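Local atomic coordinates of sensor protein KdpD (Escherichia coli, PDB entry 4Y2F), a protein that is a membrane-bound potassium-sensing histidine kinase, probably autophosphorylating on histidine and passing the phosphate to a response regulator, represented here by its GAF domain. Residues 19-24 / 126-131; 27-30 / 36-39. All coordinates share one frame; numbering follows the deposited sequence.

Contact 1: residues 19-24 / 126-131; sequences QDIAAT and LLVANA
I21 reaches from helix 18-33 to A131 and V128 on the long helix 115-142; both of its branches meet A131, and CG2 also meets V128. The ethyl arm ends in CD1, which lies 3.7 Å from the methyl CB of A131. The CG2 methyl spans both partners, with A131 CB 4.1 Å away and, one helical turn earlier, V128 CG1 at 4.2 Å. CG1 stands anti to the carbonyl carbon (chi1 -61°), and the second bend (chi2 -57°) folds the arm so that CD1 comes down on the alanine. I21 and A131 both direct their CB at the opposite helix, and their CA atoms, the nearest pair across the two segments, are 7.1 Å apart. A131 thus gives the branched side chain a small surface to rest on. L132, L135 and L12 of helix 4-13 also touch I21, joining the three helices in the helical layer of the GAF domain, while V128 also touches L92 of strand 88-94. L126, L127 and N130 of helix 115-142 pack on L127, L126 and N130 of the second subunit. With three buried, wholly apolar residues meeting methyl to methyl, the contact implies hydrophobic packing between helices, held by shape and exclusion of water.

Contact 2: residues 27-30 / 36-39; sequences QFIA and RSQV
Helix 18-33 and strand 35-42 follow each other directly in the chain, and residues 27-30 and 36-39 are the portions that face each other across the turn between them. The backbones are closest where the chain turns: A30 CA and R36 CA are 5.3 Å apart. The strand is extended, and it pairs with strand 97-106 through backbone hydrogen bonds of R36 with E105 and Q38 with V103. I29 and S37 each direct their CB toward the other segment. The serine OG sits between its own backbone N and carbonyl carbon (chi1 63°) and lies alongside the branch point of I29, 4.0 Å from CB and 4.0 Å from CG2. S37 CB is 4.1 Å from the same I29 CG2, a methyl anti to its own backbone N; both serine atoms thus meet hydrocarbon at van der Waals distance. V102 and E26 touch S37 as well. The carboxylate oxygen OE2 of E26 takes a hydrogen bond from V39 N, a second tie between helix and strand, and V39 packs on A22 and S25 of the same helix. Beyond the contact, the amide of Q38 curls forward along its strand: NE2 donates a nearly straight bond of 3.0 Å to V39 O (172°), with the oxygen close to the amide plane. A helix running into an antiparallel strand and packing on one face of the sheet, here in strand order 2-1-5-4-3, is characteristic of the GAF domain fold.

After helix 4-13 the chain enters helix 18-33, which serves both contacts: residues 19-24 near its start in contact 1, residues 27-30 further along in contact 2. Contact 2 closes first, a short loop of five residues into strand 35-42. The chain then runs through the rest of the antiparallel sheet and helix 62-71 before helix 115-142 brings residues 126-131 back to helix 18-33, closing contact 1 over 101 intervening residues. Contact 2 is therefore nested inside that loop. Their centres are about 11 Å apart, and A22 CB meets V39 CB at 3.9 Å, joining them directly. Together they tie helix 18-33 to the sheet and to the C-terminal helix.

Contact 1: residues 19-24 / 126-131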
loop_
_atom_site.group_PDB
_atom_site.type_symbol
_atom_site.label_atom_id
_atom_site.label_comp_id
_atom_site.label_asym_id
_atom_site.label_seq_id
_atom_site.Cartn_x
_atom_site.Cartn_y
_atom_site.Cartn_z
ATOM N N GLN A 19 14.382 -4.224 -10.531
ATOM C CA GLN A 19 15.091 -5.366 -9.965
ATOM C C GLN A 19 15.218 -5.247 -8.449
ATOM O O GLN A 19 15.079 -6.247 -7.732
ATOM C CB GLN A 19 16.459 -5.522 -10.635
ATOM C CG GLN A 19 17.312 -6.621 -10.033
ATOM C CD GLN A 19 18.367 -7.136 -10.988
ATOM O OE1 GLN A 19 18.213 -8.203 -11.579
ATOM N NE2 GLN A 19 19.450 -6.381 -11.141
ATOM N N ASP A 20 15.482 -4.035 -7.950
ATOM C CA ASP A 20 15.435 -3.784 -6.510
ATOM C C ASP A 20 14.086 -4.188 -5.929
ATOM O O ASP A 20 14.019 -4.878 -4.905
ATOM C CB ASP A 20 15.675 -2.298 -6.219
ATOM C CG ASP A 20 17.127 -1.892 -6.339
ATOM O OD1 ASP A 20 17.995 -2.769 -6.534
ATOM O OD2 ASP A 20 17.395 -0.680 -6.217
ATOM N N ILE A 21 12.997 -3.724 -6.552
ATOM C CA ILE A 21 11.659 -4.027 -6.045
ATOM C C ILE A 21 11.404 -5.528 -6.073
ATOM O O ILE A 21 10.856 -6.095 -5.120
ATOM C CB ILE A 21 10.580 -3.251 -6.828
ATOM C CG1 ILE A 21 10.771 -1.740 -6.682
ATOM C CG2 ILE A 21 9.192 -3.669 -6.399
ATOM C CD1 ILE A 21 10.763 -1.240 -5.249
ATOM N N ALA A 22 11.792 -6.189 -7.166
ATOM C CA ALA A 22 11.595 -7.628 -7.280
ATOM C C ALA A 22 12.352 -8.375 -6.189
ATOM O O ALA A 22 11.800 -9.270 -5.539
ATOM C CB ALA A 22 12.038 -8.102 -8.663
ATOM N N ALA A 23 13.621 -8.012 -5.966
ATOM C CA ALA A 23 14.409 -8.692 -4.941
ATOM C C ALA A 23 13.808 -8.491 -3.555
ATOM O O ALA A 23 13.671 -9.446 -2.780
ATOM C CB ALA A 23 15.858 -8.207 -4.980
ATOM N N THR A 24 13.427 -7.253 -3.230
ATOM C CA THR A 24 12.802 -6.983 -1.942
ATOM C C THR A 24 11.501 -7.754 -1.794
ATOM O O THR A 24 11.238 -8.360 -0.750
ATOM C CB THR A 24 12.531 -5.486 -1.821
ATOM O OG1 THR A 24 13.769 -4.777 -1.758
ATOM C CG2 THR A 24 11.705 -5.183 -0.569
ATOM N N LEU A 126 -0.422 -5.474 -3.261
ATOM C CA LEU A 126 -0.813 -4.095 -3.516
ATOM C C LEU A 126 0.348 -3.142 -3.250
ATOM O O LEU A 126 0.588 -2.212 -4.031
ATOM C CB LEU A 126 -2.011 -3.742 -2.643
ATOM C CG LEU A 126 -2.541 -2.319 -2.685
ATOM C CD1 LEU A 126 -2.854 -1.909 -4.125
ATOM C CD2 LEU A 126 -3.785 -2.267 -1.837
ATOM N N LEU A 127 1.098 -3.373 -2.172
ATOM C CA LEU A 127 2.248 -2.518 -1.884
ATOM C C LEU A 127 3.343 -2.698 -2.930
ATOM O O LEU A 127 3.951 -1.715 -3.379
ATOM C CB LEU A 127 2.781 -2.826 -0.487
ATOM C CG LEU A 127 1.932 -2.421 0.706
ATOM C CD1 LEU A 127 2.842 -2.489 1.892
ATOM C CD2 LEU A 127 1.397 -1.012 0.561
ATOM N N VAL A 128 3.589 -3.939 -3.368
ATOM C CA VAL A 128 4.557 -4.166 -4.433
ATOM C C VAL A 128 4.127 -3.457 -5.713
ATOM O O VAL A 128 4.936 -2.809 -6.389
ATOM C CB VAL A 128 4.767 -5.675 -4.652
ATOM C CG1 VAL A 128 5.638 -5.899 -5.878
ATOM C CG2 VAL A 128 5.387 -6.297 -3.403
ATOM N N ALA A 129 2.843 -3.566 -6.058
ATOM C CA ALA A 129 2.340 -2.934 -7.270
ATOM C C ALA A 129 2.516 -1.423 -7.221
ATOM O O ALA A 129 2.886 -0.810 -8.224
ATOM C CB ALA A 129 0.868 -3.290 -7.477
ATOM N N ASN A 130 2.258 -0.810 -6.058
ATOM C CA ASN A 130 2.439 0.632 -5.911
ATOM C C ASN A 130 3.890 1.028 -6.151
ATOM O O ASN A 130 4.164 2.076 -6.747
ATOM C CB ASN A 130 2.031 1.068 -4.502
ATOM C CG ASN A 130 0.536 1.140 -4.310
ATOM O OD1 ASN A 130 -0.233 1.049 -5.263
ATOM N ND2 ASN A 130 0.113 1.337 -3.066
ATOM N N ALA A 131 4.834 0.208 -5.683
ATOM C CA ALA A 131 6.248 0.513 -5.892
ATOM C C ALA A 131 6.621 0.419 -7.367
ATOM O O ALA A 131 7.297 1.303 -7.908
ATOM C CB ALA A 131 7.114 -0.411 -5.033
#

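Contact 2: residues 27-30 / 36-39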
loop_
_atom_site.group_PDB
_atom_site.type_symbol
_atom_site.label_atom_id
_atom_site.label_comp_id
_atom_site.label_asym_id
_atom_site.label_seq_id
_atom_site.Cartn_x
_atom_site.Cartn_y
_atom_site.Cartn_z
ATOM N N GLN A 27 12.241 -11.456 -1.088
ATOM C CA GLN A 27 12.756 -11.677 0.261
ATOM C C GLN A 27 11.621 -11.693 1.273
ATOM O O GLN A 27 11.519 -12.604 2.108
ATOM C CB GLN A 27 13.753 -10.568 0.597
ATOM C CG GLN A 27 14.309 -10.587 2.020
ATOM C CD GLN A 27 15.178 -9.382 2.313
ATOM O OE1 GLN A 27 16.268 -9.242 1.759
ATOM N NE2 GLN A 27 14.698 -8.503 3.176
ATOM N N PHE A 28 10.734 -10.703 1.193
ATOM C CA PHE A 28 9.702 -10.573 2.211
ATOM C C PHE A 28 8.571 -11.570 2.004
ATOM O O PHE A 28 8.017 -12.103 2.973
ATOM C CB PHE A 28 9.169 -9.137 2.245
ATOM C CG PHE A 28 10.009 -8.197 3.056
ATOM C CD1 PHE A 28 9.725 -7.986 4.399
ATOM C CD2 PHE A 28 11.084 -7.532 2.490
ATOM C CE1 PHE A 28 10.499 -7.128 5.157
ATOM C CE2 PHE A 28 11.865 -6.665 3.245
ATOM C CZ PHE A 28 11.564 -6.462 4.585
ATOM N N ILE A 29 8.194 -11.838 0.754
ATOM C CA ILE A 29 7.147 -12.831 0.544
ATOM C C ILE A 29 7.640 -14.215 0.968
ATOM O O ILE A 29 6.905 -14.982 1.603
ATOM C CB ILE A 29 6.613 -12.772 -0.903
ATOM C CG1 ILE A 29 5.861 -11.452 -1.122
ATOM C CG2 ILE A 29 5.722 -13.962 -1.203
ATOM C CD1 ILE A 29 5.618 -11.079 -2.570
ATOM N N ALA A 30 8.907 -14.534 0.677
ATOM C CA ALA A 30 9.493 -15.803 1.109
ATOM C C ALA A 30 9.460 -15.958 2.615
ATOM O O ALA A 30 9.077 -17.013 3.131
ATOM C CB ALA A 30 10.946 -15.910 0.660
ATOM N N ARG A 36 8.673 -19.970 -1.753
ATOM C CA ARG A 36 9.560 -19.445 -2.775
ATOM C C ARG A 36 8.733 -18.574 -3.707
ATOM O O ARG A 36 7.539 -18.817 -3.915
ATOM C CB ARG A 36 10.204 -20.592 -3.557
ATOM C CG ARG A 36 10.995 -21.578 -2.675
ATOM C CD ARG A 36 12.212 -20.938 -1.995
ATOM N NE ARG A 36 12.785 -21.767 -0.910
ATOM C CZ ARG A 36 13.724 -22.710 -1.063
ATOM N NH1 ARG A 36 14.204 -22.963 -2.279
ATOM N NH2 ARG A 36 14.199 -23.400 -0.002
ATOM N N SER A 37 9.341 -17.526 -4.241
ATOM C CA SER A 37 8.557 -16.660 -5.104
ATOM C C SER A 37 9.436 -16.069 -6.183
ATOM O O SER A 37 10.658 -15.960 -6.039
ATOM C CB SER A 37 7.814 -15.563 -4.347
ATOM O OG SER A 37 8.722 -14.708 -3.710
ATOM N N GLN A 38 8.781 -15.669 -7.271
ATOM C CA GLN A 38 9.450 -15.009 -8.380
ATOM C C GLN A 38 8.536 -13.910 -8.899
ATOM O O GLN A 38 7.381 -14.176 -9.262
ATOM C CB GLN A 38 9.658 -16.017 -9.503
ATOM C CG GLN A 38 10.195 -15.392 -10.766
ATOM C CD GLN A 38 11.661 -15.091 -10.652
ATOM O OE1 GLN A 38 12.469 -15.997 -10.481
ATOM N NE2 GLN A 38 12.021 -13.811 -10.733
ATOM N N VAL A 39 9.052 -12.689 -8.928
ATOM C CA VAL A 39 8.380 -11.566 -9.565
ATOM C C VAL A 39 8.739 -11.557 -11.046
ATOM O O VAL A 39 9.910 -11.734 -11.418
ATOM C CB VAL A 39 8.765 -10.245 -8.872
ATOM C CG1 VAL A 39 8.326 -9.037 -9.698
ATOM C CG2 VAL A 39 8.139 -10.188 -7.472
#